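Local coordinates for enoyl-CoA hydratase (Thermus thermophilus, PDB 1WZ8), which probably catalyses the reversible addition of water to 2-enoyl-CoA thioesters, giving 3-hydroxyacyl-CoA, as a hexameric member of the crotonase family, at residues F14-P17 / V21-I24. Numbering follows the deposited sequence.
Sequences FAWP and VLEI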
ATOM      1  N   PHE A  14       6.689  36.980 -12.227  1.00 16.90           N
ATOM      2  CA  PHE A  14       7.853  36.110 -12.335  1.00 17.27           C
ATOM      3  C   PHE A  14       9.155  36.897 -12.411  1.00 16.84           C
ATOM      4  O   PHE A  14       9.239  37.922 -13.094  1.00 17.40           O
ATOM      5  CB  PHE A  14       7.726  35.215 -13.568  1.00 17.19           C
ATOM      6  CG  PHE A  14       6.458  34.410 -13.608  1.00 18.85           C
ATOM      7  CD1 PHE A  14       5.254  34.996 -13.990  1.00 18.99           C
ATOM      8  CD2 PHE A  14       6.467  33.058 -13.272  1.00 20.02           C
ATOM      9  CE1 PHE A  14       4.076  34.247 -14.037  1.00 18.87           C
ATOM     10  CE2 PHE A  14       5.292  32.299 -13.317  1.00 20.33           C
ATOM     11  CZ  PHE A  14       4.097  32.895 -13.701  1.00 19.53           C
ATOM     12  N   ALA A  15      10.171  36.412 -11.707  1.00 15.05           N
ATOM     13  CA  ALA A  15      11.468  37.073 -11.696  1.00 14.17           C
ATOM     14  C   ALA A  15      12.582  36.090 -11.360  1.00 15.49           C
ATOM     15  O   ALA A  15      12.322  34.991 -10.874  1.00 16.35           O
ATOM     16  CB  ALA A  15      11.458  38.215 -10.684  1.00 12.15           C
ATOM     17  N   TRP A  16      13.818  36.492 -11.640  1.00 16.59           N
ATOM     18  CA  TRP A  16      14.989  35.668 -11.355  1.00 17.94           C
ATOM     19  C   TRP A  16      15.863  36.406 -10.336  1.00 19.09           C
ATOM     20  O   TRP A  16      16.881  37.002 -10.696  1.00 20.88           O
ATOM     21  CB  TRP A  16      15.817  35.422 -12.626  1.00 18.53           C
ATOM     22  CG  TRP A  16      15.109  34.698 -13.742  1.00 21.00           C
ATOM     23  CD1 TRP A  16      14.470  35.259 -14.813  1.00 22.16           C
ATOM     24  CD2 TRP A  16      15.007  33.279 -13.913  1.00 19.98           C
ATOM     25  NE1 TRP A  16      13.983  34.276 -15.643  1.00 23.27           N
ATOM     26  CE2 TRP A  16      14.297  33.051 -15.113  1.00 22.05           C
ATOM     27  CE3 TRP A  16      15.448  32.176 -13.168  1.00 21.29           C
ATOM     28  CZ2 TRP A  16      14.017  31.763 -15.588  1.00 21.75           C
ATOM     29  CZ3 TRP A  16      15.170  30.894 -13.643  1.00 21.68           C
ATOM     30  CH2 TRP A  16      14.462  30.701 -14.841  1.00 22.33           C
ATOM     31  N   PRO A  17      15.479  36.379  -9.048  1.00 17.75           N
ATOM     32  CA  PRO A  17      16.262  37.064  -8.015  1.00 18.32           C
ATOM     33  C   PRO A  17      17.704  36.572  -7.908  1.00 19.72           C
ATOM     34  O   PRO A  17      18.597  37.325  -7.519  1.00 21.41           O
ATOM     35  CB  PRO A  17      15.453  36.807  -6.742  1.00 17.21           C
ATOM     36  CG  PRO A  17      14.823  35.476  -7.010  1.00 15.24           C
ATOM     37  CD  PRO A  17      14.363  35.627  -8.446  1.00 17.18           C
ATOM     38  N   VAL A  21      17.026  30.628 -10.024  1.00 13.99           N
ATOM     39  CA  VAL A  21      15.903  30.678  -9.099  1.00 13.52           C
ATOM     40  C   VAL A  21      14.727  31.441  -9.693  1.00 14.75           C
ATOM     41  O   VAL A  21      14.770  32.666  -9.819  1.00 13.65           O
ATOM     42  CB  VAL A  21      16.297  31.358  -7.770  1.00 14.32           C
ATOM     43  CG1 VAL A  21      15.107  31.367  -6.819  1.00 13.20           C
ATOM     44  CG2 VAL A  21      17.483  30.627  -7.141  1.00 13.13           C
ATOM     45  N   LEU A  22      13.682  30.717 -10.070  1.00 13.34           N
ATOM     46  CA  LEU A  22      12.503  31.364 -10.621  1.00 14.26           C
ATOM     47  C   LEU A  22      11.595  31.713  -9.458  1.00 14.83           C
ATOM     48  O   LEU A  22      11.066  30.832  -8.778  1.00 14.67           O
ATOM     49  CB  LEU A  22      11.770  30.443 -11.595  1.00 14.05           C
ATOM     50  CG  LEU A  22      10.479  31.046 -12.162  1.00 17.79           C
ATOM     51  CD1 LEU A  22      10.792  32.356 -12.873  1.00 17.65           C
ATOM     52  CD2 LEU A  22       9.823  30.066 -13.112  1.00 17.60           C
ATOM     53  N   GLU A  23      11.424  33.007  -9.225  1.00 13.95           N
ATOM     54  CA  GLU A  23      10.587  33.460  -8.130  1.00 15.32           C
ATOM     55  C   GLU A  23       9.189  33.786  -8.626  1.00 14.76           C
ATOM     56  O   GLU A  23       9.021  34.575  -9.553  1.00 16.11           O
ATOM     57  CB  GLU A  23      11.198  34.701  -7.486  1.00 15.90           C
ATOM     58  CG  GLU A  23      10.390  35.244  -6.333  1.00 18.78           C
ATOM     59  CD  GLU A  23      10.890  36.587  -5.871  1.00 21.86           C
ATOM     60  OE1 GLU A  23      10.789  37.558  -6.649  1.00 24.30           O
ATOM     61  OE2 GLU A  23      11.384  36.673  -4.732  1.00 25.40           O
ATOM     62  N   ILE A  24       8.190  33.167  -8.010  1.00 14.37           N
ATOM     63  CA  ILE A  24       6.803  33.409  -8.377  1.00 14.88           C
ATOM     64  C   ILE A  24       6.126  34.136  -7.221  1.00 14.57           C
ATOM     65  O   ILE A  24       5.983  33.581  -6.131  1.00 14.29           O
ATOM     66  CB  ILE A  24       6.040  32.093  -8.641  1.00 13.94           C
ATOM     67  CG1 ILE A  24       6.731  31.296  -9.751  1.00 16.02           C
ATOM     68  CG2 ILE A  24       4.599  32.402  -9.040  1.00 15.84           C
ATOM     69  CD1 ILE A  24       6.003  30.008 -10.119  1.00 15.30           C
TER
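Ala15 and Glu23 form an antiparallel hydrogen-bonded pair, with Ala15 N to Glu23 O at 3.1 Å and Glu23 N to Ala15 O at 2.7 Å, the latter nearly straight, with an N-H...O angle of 168°. They zip up the N-terminal beta hairpin of the crotonase fold; strand 12-18 lies at one edge of the chain's main sheet, and strand 21-26 joins it to strand 57-62. Next along, Phe14 faces Ile24 as a non-hydrogen-bonded pair, their side chains lying side by side with Phe14 CD2 3.9 Å from Ile24 CG1. Leu22 fits between the two aromatic residues. With CG anti to the backbone N (chi1 177°) and chi2 at 58°, CD1 lies over the six-membered ring of Trp16 in a CH-pi contact, 4.2 Å from the centroid, while the same methyl meets the edge of the Phe14 ring. Helix 36-49 packs on this side, touching Phe14, Leu22 and Ile24. On the other side, toward helix 195-207, Pro17 crosses the base of Glu23, its CD 3.4 Å from Glu23 CB. The Glu23 carboxylate runs on to that helix, where OE2 hydrogen-bonds to Tyr196 OH. Just before the chain turns its corner at Pro17, Trp16 CA sends its hydrogen to Val21 O, a CA-H...O contact of 3.4 Å.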